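Local structure of benzoate transport porin BenP (Acinetobacter baumannii AB307-0294, 5DL8) at residues S51-L56 with R146-S151; V139-A144 with P301-I306; K375-Q380 with V401-K406. The protein probably serves as an outer-membrane porin of the OprD family, a beta-barrel channel through which small solutes such as benzoate may pass. One frame throughout, in Å; residues are numbered along the deposited sequence.

Overall arrangement
Contact 1 opens at residues 51-56, on barrel strand 47-65, and closes a loop of 89 residues when 146-151 comes back against that strand. Contact 2 begins before this loop is shut, at 139-144 in the same long connection between strands 132-133 and 151-153, and closes one of 156 residues at 301-306, so contacts 1 and 2 cross along the chain. They also touch, Thr150 and Leu149 packing on Asp143 and Ala144. Together they tie one wall of the barrel to two connections that meet near the centre of the chain. Contact 3 follows in series, pairing 375-380 with 401-406 in the last hairpin and closing one of 20; its centre lies about 13 Å from that of contact 1.

Contact 1: S51-L56 with R146-S151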
loop_
_atom_site.group_PDB
_atom_site.type_symbol
_atom_site.label_atom_id
_atom_site.label_comp_id
_atom_site.label_asym_id
_atom_site.label_seq_id
_atom_site.Cartn_x
_atom_site.Cartn_y
_atom_site.Cartn_z
ATOM N N SER A 51 15.054 -12.650 -6.102
ATOM C CA SER A 51 14.518 -13.640 -5.162
ATOM C C SER A 51 13.400 -14.476 -5.751
ATOM O O SER A 51 12.726 -13.994 -6.698
ATOM C CB SER A 51 14.100 -12.971 -3.842
ATOM O OG SER A 51 13.153 -11.960 -4.032
ATOM N N GLN A 52 13.245 -15.691 -5.193
ATOM C CA GLN A 52 12.105 -16.583 -5.502
ATOM C C GLN A 52 11.342 -16.863 -4.230
ATOM O O GLN A 52 11.990 -17.167 -3.210
ATOM C CB GLN A 52 12.549 -17.920 -6.094
ATOM C CG GLN A 52 11.449 -18.891 -6.383
ATOM C CD GLN A 52 10.551 -18.365 -7.523
ATOM O OE1 GLN A 52 11.036 -17.971 -8.594
ATOM N NE2 GLN A 52 9.261 -18.332 -7.292
ATOM N N ALA A 53 9.992 -16.733 -4.306
ATOM C CA ALA A 53 9.108 -16.912 -3.155
ATOM C C ALA A 53 7.983 -17.889 -3.483
ATOM O O ALA A 53 7.628 -18.071 -4.658
ATOM C CB ALA A 53 8.494 -15.569 -2.721
ATOM N N ALA A 54 7.494 -18.554 -2.435
ATOM C CA ALA A 54 6.294 -19.386 -2.447
ATOM C C ALA A 54 5.461 -19.017 -1.178
ATOM O O ALA A 54 6.029 -18.787 -0.127
ATOM C CB ALA A 54 6.598 -20.863 -2.449
ATOM N N SER A 55 4.137 -18.928 -1.369
ATOM C CA SER A 55 3.227 -18.505 -0.330
ATOM C C SER A 55 1.895 -19.190 -0.396
ATOM O O SER A 55 1.441 -19.572 -1.473
ATOM C CB SER A 55 2.953 -17.010 -0.422
ATOM O OG SER A 55 4.129 -16.246 -0.327
ATOM N N LEU A 56 1.273 -19.299 0.764
ATOM C CA LEU A 56 -0.054 -19.862 0.878
ATOM C C LEU A 56 -0.927 -19.076 1.903
ATOM O O LEU A 56 -0.427 -18.674 2.972
ATOM C CB LEU A 56 0.093 -21.326 1.312
ATOM C CG LEU A 56 -1.203 -22.153 1.358
ATOM C CD1 LEU A 56 -1.821 -22.178 -0.018
ATOM C CD2 LEU A 56 -0.909 -23.525 1.905
ATOM N N ARG A 146 6.981 -5.317 -3.628
ATOM C CA ARG A 146 8.352 -5.868 -3.672
ATOM C C ARG A 146 8.321 -7.420 -3.709
ATOM O O ARG A 146 7.849 -7.958 -4.710
ATOM C CB ARG A 146 9.167 -5.284 -2.509
ATOM C CG ARG A 146 9.367 -3.767 -2.481
ATOM C CD ARG A 146 9.931 -3.265 -3.755
ATOM N NE ARG A 146 10.568 -1.954 -3.607
ATOM C CZ ARG A 146 9.941 -0.757 -3.438
ATOM N NH1 ARG A 146 8.599 -0.627 -3.339
ATOM N NH2 ARG A 146 10.708 0.321 -3.295
ATOM N N GLN A 147 8.716 -8.094 -2.617
ATOM C CA GLN A 147 8.683 -9.513 -2.571
ATOM C C GLN A 147 7.593 -9.996 -1.631
ATOM O O GLN A 147 6.404 -10.033 -2.048
ATOM C CB GLN A 147 10.091 -10.075 -2.270
ATOM C CG GLN A 147 10.235 -11.572 -2.196
ATOM C CD GLN A 147 9.529 -12.324 -3.312
ATOM O OE1 GLN A 147 8.309 -12.499 -3.268
ATOM N NE2 GLN A 147 10.294 -12.844 -4.283
ATOM N N LEU A 148 7.894 -10.312 -0.384
ATOM C CA LEU A 148 6.771 -10.716 0.564
ATOM C C LEU A 148 5.891 -9.458 0.965
ATOM O O LEU A 148 6.301 -8.297 0.696
ATOM C CB LEU A 148 7.295 -11.533 1.730
ATOM C CG LEU A 148 8.184 -12.755 1.357
ATOM C CD1 LEU A 148 8.504 -13.597 2.594
ATOM C CD2 LEU A 148 7.414 -13.579 0.300
ATOM N N LEU A 149 4.709 -9.708 1.517
ATOM C CA LEU A 149 3.642 -8.686 1.752
ATOM C C LEU A 149 3.532 -8.310 3.257
ATOM O O LEU A 149 3.647 -9.134 4.211
ATOM C CB LEU A 149 2.325 -9.275 1.376
ATOM C CG LEU A 149 1.809 -9.303 -0.068
ATOM C CD1 LEU A 149 2.853 -9.503 -1.099
ATOM C CD2 LEU A 149 0.651 -10.269 -0.281
ATOM N N THR A 150 3.387 -7.024 3.480
ATOM C CA THR A 150 3.141 -6.436 4.820
ATOM C C THR A 150 1.798 -6.942 5.362
ATOM O O THR A 150 0.814 -7.057 4.635
ATOM C CB THR A 150 3.180 -4.896 4.697
ATOM O OG1 THR A 150 4.409 -4.579 4.050
ATOM C CG2 THR A 150 3.078 -4.083 6.067
ATOM N N SER A 151 1.784 -7.343 6.612
ATOM C CA SER A 151 0.560 -7.527 7.376
ATOM C C SER A 151 0.741 -6.936 8.775
ATOM O O SER A 151 1.846 -6.400 9.089
ATOM C CB SER A 151 0.240 -9.008 7.404
ATOM O OG SER A 151 1.184 -9.748 8.181
#
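Residues 146-151, part of a long loop folded into the beta-barrel of this porin, lie against wall strand 51-56. Side chains alternate along that strand, and Ser51, Ala53 and Ser55 all direct theirs toward the loop.

The polar part of the contact belongs to Gln147. Its CG is anti to the backbone N (chi1 -180°), and a bend at chi2 of 45° carries the carboxamide to the strand. From there Gln147 NE2 donates to Ser51 OG at 3.0 Å, nearly straight at 166°, with the hydroxyl oxygen almost in the amide plane. One N-H is thus spent along the natural direction of the amide, which helps to fix the rotation of the group.

The apolar part centres on the small methyl of Ala53, which receives two loop residues. Leu148 has its CG anti to the carbonyl carbon and reaches across with one branch, so that its CD2 lies 3.8 Å from Ala53 CB. The same branch passes Ser55 OG more loosely, with Leu148 CD2 at 4.3 Å.

The loop backbone is gripped from the wall as well: Lys31 NZ bonds Gln147 O, while the amide nitrogens of Leu148 and Leu149 meet Tyr112 OH and Gln83 OE1. Three barrel strands therefore share in holding it, through bonds to three of its main-chain polar atoms. The other end of the same Gln147 carboxamide lies against the strand methyl, Gln147 OE1 3.1 Å from Ala53 CB.

Contact 2: V139-A144 with P301-I306; sequences VTAVDA and PETYFI
Glu302 leaves its backbone with CG anti to N (chi1 -178°), then bends at chi2 (44°), which brings the carboxylate up to residues 139-144. Its OE2 takes the amide of Val139 on the syn lone pair, at a short 2.6 Å from Val139 N and an almost linear 174°. The anti lone pair of Glu302 OE1 turns back to Tyr304 N at 3.0 Å, inside the type I turn running from Glu302 to Phe305.

A water joins the two loops a second time. It donates to Val139 O and, at 2.7 Å, to Pro301 O, and accepts from Ala141 N at 3.0 Å. Beside it Thr303 presses its methyl on Ala141, CG2 to CB being a tight 3.4 Å. Farther along, Asp143 lies obliquely across the proline ring, its OD2 3.6 Å from Pro301 CD, while the carboxylate itself is held by Arg178 and Ser145.

In OprD-family porins two inward-folded loops typically constrict the pore, and this meeting near the centre of the chain fits that role. With each Glu302 oxygen accepting an N-H, the carboxylate is probably ionised despite its burial.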
loop_
_atom_site.group_PDB
_atom_site.type_symbol
_atom_site.label_atom_id
_atom_site.label_comp_id
_atom_site.label_asym_id
_atom_site.label_seq_id
_atom_site.Cartn_x
_atom_site.Cartn_y
_atom_site.Cartn_z
ATOM N N VAL A 139 -2.576 4.909 6.482
ATOM C CA VAL A 139 -1.564 4.329 7.277
ATOM C C VAL A 139 -1.193 2.795 7.050
ATOM O O VAL A 139 -0.014 2.483 6.899
ATOM C CB VAL A 139 -1.850 4.454 8.850
ATOM C CG1 VAL A 139 -0.524 4.138 9.596
ATOM C CG2 VAL A 139 -2.392 5.837 9.274
ATOM N N THR A 140 -2.199 1.883 7.133
ATOM C CA THR A 140 -1.999 0.472 7.114
ATOM C C THR A 140 -2.591 -0.060 5.830
ATOM O O THR A 140 -3.798 -0.387 5.778
ATOM C CB THR A 140 -2.626 -0.146 8.371
ATOM O OG1 THR A 140 -4.005 0.090 8.384
ATOM C CG2 THR A 140 -1.957 0.437 9.674
ATOM N N ALA A 141 -1.856 -0.124 4.744
ATOM C CA ALA A 141 -2.483 -0.603 3.448
ATOM C C ALA A 141 -1.999 -1.991 2.984
ATOM O O ALA A 141 -1.197 -2.645 3.667
ATOM C CB ALA A 141 -2.228 0.426 2.326
ATOM N N VAL A 142 -2.485 -2.439 1.825
ATOM C CA VAL A 142 -1.817 -3.529 1.029
ATOM C C VAL A 142 -0.346 -3.092 0.689
ATOM O O VAL A 142 -0.320 -1.989 0.049
ATOM C CB VAL A 142 -2.598 -3.691 -0.329
ATOM C CG1 VAL A 142 -2.099 -4.908 -1.159
ATOM C CG2 VAL A 142 -4.118 -3.693 -0.063
ATOM N N ASP A 143 0.824 -3.753 1.138
ATOM C CA ASP A 143 2.026 -3.482 0.364
ATOM C C ASP A 143 2.575 -4.753 -0.334
ATOM O O ASP A 143 3.421 -5.512 0.225
ATOM C CB ASP A 143 3.119 -2.846 1.211
ATOM C CG ASP A 143 4.271 -2.346 0.353
ATOM O OD1 ASP A 143 4.226 -2.487 -0.945
ATOM O OD2 ASP A 143 5.255 -1.818 0.897
ATOM N N ALA A 144 2.159 -4.856 -1.578
ATOM C CA ALA A 144 2.662 -5.924 -2.509
ATOM C C ALA A 144 3.687 -5.431 -3.539
ATOM O O ALA A 144 3.863 -6.040 -4.556
ATOM C CB ALA A 144 1.419 -6.577 -3.242
ATOM N N PRO A 301 3.438 2.140 2.809
ATOM C CA PRO A 301 3.082 3.216 1.815
ATOM C C PRO A 301 1.734 3.831 2.189
ATOM O O PRO A 301 0.943 3.184 2.867
ATOM C CB PRO A 301 2.906 2.441 0.472
ATOM C CG PRO A 301 2.348 1.115 0.965
ATOM C CD PRO A 301 3.131 0.793 2.253
ATOM N N GLU A 302 1.484 5.065 1.731
ATOM C CA GLU A 302 0.179 5.750 1.954
ATOM C C GLU A 302 -0.493 5.681 0.605
ATOM O O GLU A 302 -0.409 6.615 -0.264
ATOM C CB GLU A 302 0.313 7.176 2.482
ATOM C CG GLU A 302 -1.021 7.846 2.752
ATOM C CD GLU A 302 -1.954 6.845 3.473
ATOM O OE1 GLU A 302 -2.739 6.109 2.740
ATOM O OE2 GLU A 302 -1.844 6.757 4.746
ATOM N N THR A 303 -1.187 4.576 0.469
ATOM C CA THR A 303 -1.892 4.182 -0.765
ATOM C C THR A 303 -3.104 5.054 -1.104
ATOM O O THR A 303 -3.559 5.017 -2.241
ATOM C CB THR A 303 -2.411 2.707 -0.733
ATOM O OG1 THR A 303 -3.244 2.536 0.451
ATOM C CG2 THR A 303 -1.095 1.641 -0.689
ATOM N N TYR A 304 -3.601 5.807 -0.119
ATOM C CA TYR A 304 -4.716 6.768 -0.315
ATOM C C TYR A 304 -4.313 8.138 -0.722
ATOM O O TYR A 304 -5.150 9.057 -0.731
ATOM C CB TYR A 304 -5.571 6.778 0.942
ATOM C CG TYR A 304 -6.326 5.449 1.082
ATOM C CD1 TYR A 304 -5.664 4.241 1.546
ATOM C CD2 TYR A 304 -7.686 5.358 0.626
ATOM C CE1 TYR A 304 -6.357 3.024 1.595
ATOM C CE2 TYR A 304 -8.385 4.154 0.658
ATOM C CZ TYR A 304 -7.774 3.017 1.153
ATOM O OH TYR A 304 -8.556 1.914 1.199
ATOM N N PHE A 305 -3.018 8.335 -0.929
ATOM C CA PHE A 305 -2.536 9.538 -1.609
ATOM C C PHE A 305 -3.094 9.411 -3.049
ATOM O O PHE A 305 -3.478 8.292 -3.438
ATOM C CB PHE A 305 -0.982 9.569 -1.618
ATOM C CG PHE A 305 -0.308 10.193 -0.438
ATOM C CD1 PHE A 305 -0.976 10.649 0.676
ATOM C CD2 PHE A 305 1.088 10.302 -0.447
ATOM C CE1 PHE A 305 -0.296 11.185 1.751
ATOM C CE2 PHE A 305 1.815 10.865 0.642
ATOM C CZ PHE A 305 1.098 11.290 1.735
ATOM N N ILE A 306 -3.228 10.525 -3.804
ATOM C CA ILE A 306 -3.815 10.430 -5.227
ATOM C C ILE A 306 -2.921 9.592 -6.201
ATOM O O ILE A 306 -3.357 9.100 -7.202
ATOM C CB ILE A 306 -4.012 11.763 -5.975
ATOM C CG1 ILE A 306 -2.636 12.396 -6.283
ATOM C CG2 ILE A 306 -4.896 12.722 -5.237
ATOM C CD1 ILE A 306 -2.744 13.865 -6.722
HETATM O O HOH W 1 0.831 1.229 4.657
#

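Contact 3: K375-Q380 with V401-K406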
loop_
_atom_site.group_PDB
_atom_site.type_symbol
_atom_site.label_atom_id
_atom_site.label_comp_id
_atom_site.label_asym_id
_atom_site.label_seq_id
_atom_site.Cartn_x
_atom_site.Cartn_y
_atom_site.Cartn_z
ATOM N N LYS A 375 -2.222 -20.917 -17.299
ATOM C CA LYS A 375 -3.186 -20.219 -16.489
ATOM C C LYS A 375 -2.691 -19.879 -15.051
ATOM O O LYS A 375 -2.271 -20.777 -14.372
ATOM C CB LYS A 375 -4.432 -21.063 -16.357
ATOM C CG LYS A 375 -5.605 -20.358 -15.660
ATOM C CD LYS A 375 -6.951 -20.836 -16.272
ATOM C CE LYS A 375 -8.160 -21.013 -15.326
ATOM N NZ LYS A 375 -8.342 -19.830 -14.447
ATOM N N GLY A 376 -2.810 -18.600 -14.662
ATOM C CA GLY A 376 -2.321 -18.031 -13.438
ATOM C C GLY A 376 -0.898 -17.408 -13.517
ATOM O O GLY A 376 -0.427 -16.846 -12.549
ATOM N N PHE A 377 -0.138 -17.660 -14.608
ATOM C CA PHE A 377 1.136 -16.949 -14.813
ATOM C C PHE A 377 0.933 -15.578 -15.408
ATOM O O PHE A 377 0.066 -15.400 -16.319
ATOM C CB PHE A 377 2.070 -17.747 -15.755
ATOM C CG PHE A 377 2.663 -18.892 -15.109
ATOM C CD1 PHE A 377 3.749 -18.708 -14.277
ATOM C CD2 PHE A 377 2.099 -20.128 -15.249
ATOM C CE1 PHE A 377 4.296 -19.778 -13.603
ATOM C CE2 PHE A 377 2.627 -21.208 -14.652
ATOM C CZ PHE A 377 3.751 -21.058 -13.813
ATOM N N ALA A 378 1.776 -14.665 -14.972
ATOM C CA ALA A 378 1.793 -13.275 -15.491
ATOM C C ALA A 378 3.222 -12.753 -15.460
ATOM O O ALA A 378 4.025 -13.229 -14.633
ATOM C CB ALA A 378 0.852 -12.337 -14.631
ATOM N N LEU A 379 3.508 -11.733 -16.284
ATOM C CA LEU A 379 4.734 -10.984 -16.184
ATOM C C LEU A 379 4.392 -9.507 -15.879
ATOM O O LEU A 379 3.363 -8.943 -16.373
ATOM C CB LEU A 379 5.572 -10.988 -17.498
ATOM C CG LEU A 379 5.861 -12.283 -18.190
ATOM C CD1 LEU A 379 6.389 -11.958 -19.613
ATOM C CD2 LEU A 379 6.773 -13.171 -17.417
ATOM N N GLN A 380 5.301 -8.864 -15.154
ATOM C CA GLN A 380 5.206 -7.449 -14.879
ATOM C C GLN A 380 6.586 -6.887 -14.848
ATOM O O GLN A 380 7.508 -7.500 -14.188
ATOM C CB GLN A 380 4.533 -7.199 -13.515
ATOM C CG GLN A 380 4.192 -5.718 -13.221
ATOM C CD GLN A 380 3.637 -5.576 -11.847
ATOM O OE1 GLN A 380 4.342 -5.760 -10.821
ATOM N NE2 GLN A 380 2.346 -5.342 -11.789
ATOM N N VAL A 401 7.919 -12.421 -12.283
ATOM C CA VAL A 401 7.147 -13.482 -12.840
ATOM C C VAL A 401 6.306 -14.011 -11.713
ATOM O O VAL A 401 6.833 -14.560 -10.763
ATOM C CB VAL A 401 7.987 -14.638 -13.383
ATOM C CG1 VAL A 401 7.085 -15.739 -14.014
ATOM C CG2 VAL A 401 9.036 -14.140 -14.377
ATOM N N ASN A 402 5.001 -13.857 -11.853
ATOM C CA ASN A 402 3.985 -14.136 -10.841
ATOM C C ASN A 402 3.170 -15.332 -11.229
ATOM O O ASN A 402 2.780 -15.475 -12.426
ATOM C CB ASN A 402 3.047 -12.924 -10.709
ATOM C CG ASN A 402 3.714 -11.733 -9.946
ATOM O OD1 ASN A 402 4.373 -11.968 -8.901
ATOM N ND2 ASN A 402 3.585 -10.507 -10.447
ATOM N N TYR A 403 2.850 -16.144 -10.239
ATOM C CA TYR A 403 1.883 -17.224 -10.413
ATOM C C TYR A 403 0.899 -17.150 -9.274
ATOM O O TYR A 403 1.304 -16.977 -8.145
ATOM C CB TYR A 403 2.521 -18.583 -10.370
ATOM C CG TYR A 403 1.504 -19.687 -10.496
ATOM C CD1 TYR A 403 0.992 -20.096 -11.748
ATOM C CD2 TYR A 403 1.112 -20.407 -9.401
ATOM C CE1 TYR A 403 0.070 -21.145 -11.865
ATOM C CE2 TYR A 403 0.260 -21.471 -9.508
ATOM C CZ TYR A 403 -0.297 -21.792 -10.721
ATOM O OH TYR A 403 -1.119 -22.846 -10.716
ATOM N N THR A 404 -0.378 -17.269 -9.607
ATOM C CA THR A 404 -1.521 -17.143 -8.664
ATOM C C THR A 404 -2.502 -18.281 -8.925
ATOM O O THR A 404 -2.875 -18.527 -10.052
ATOM C CB THR A 404 -2.135 -15.764 -8.740
ATOM O OG1 THR A 404 -1.146 -14.844 -8.337
ATOM C CG2 THR A 404 -3.343 -15.628 -7.809
ATOM N N LYS A 405 -2.837 -19.037 -7.908
ATOM C CA LYS A 405 -3.913 -19.994 -8.069
ATOM C C LYS A 405 -4.853 -19.954 -6.852
ATOM O O LYS A 405 -4.409 -20.008 -5.680
ATOM C CB LYS A 405 -3.401 -21.375 -8.251
ATOM C CG LYS A 405 -4.603 -22.273 -8.541
ATOM C CD LYS A 405 -4.224 -23.620 -9.090
ATOM C CE LYS A 405 -3.936 -24.618 -7.982
ATOM N NZ LYS A 405 -4.112 -25.955 -8.609
ATOM N N LYS A 406 -6.144 -19.846 -7.177
ATOM C CA LYS A 406 -7.218 -19.542 -6.224
ATOM C C LYS A 406 -8.145 -20.736 -6.301
ATOM O O LYS A 406 -8.392 -21.277 -7.390
ATOM C CB LYS A 406 -7.912 -18.315 -6.668
ATOM C CG LYS A 406 -7.889 -17.228 -5.660
ATOM C CD LYS A 406 -8.753 -16.061 -6.097
ATOM C CE LYS A 406 -8.010 -15.233 -7.135
ATOM N NZ LYS A 406 -7.417 -14.031 -6.466
HETATM O O HOH W 2 4.208 -7.941 -9.014
#
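The final hairpin of this barrel illustrates how a transmembrane sheet can be close-packed on one face and hydrated on the other. Strands 377-380 and 401-406 run antiparallel, with axes 4.7 Å apart. Ala378 and Asn402 form a hydrogen-bonded pair whose two N-H...O bonds lie in the carbonyl planes; Ala378 N reaches Asn402 O at 2.9 Å. A third bond, from Thr404 N to Gly376 O, arrives above the carbonyl plane. The positive phi of Gly376 (93°) favours glycine, and a CB here would run into Thr404 O and crowd Tyr403 CE1.

Packing is closest on the face carrying Phe377, Leu379, Val401 and Tyr403. One face of the Phe377 ring is covered by Tyr403 CD1, which stands over its centre, 3.5 Å from Phe377 CE2. The ring planes are inclined at 48°, an oblique pairing. The Phe377 torsion (CG anti to the carbonyl carbon) and that of Tyr403 (CG anti to the backbone N) let the two rings cross. Leu379 and Val401 run side by side, Leu379 CD2 meeting Val401 CG2 at 3.9 Å. A bound C8E detergent near Leu379 is consistent with this face meeting lipid.

Toward the side of Asn402 the contact is looser and wet. Its ND2 and Gln380 OE1 do not touch but share a water, which donates to Gln380 OE1 at 2.8 Å and accepts from Asn402 ND2 at 3.0 Å.

No helix adjoins this contact: strand 355-368 pairs with 377-388, and strand 25-39 pairs with 394-406, joining the first and last strands to close the barrel.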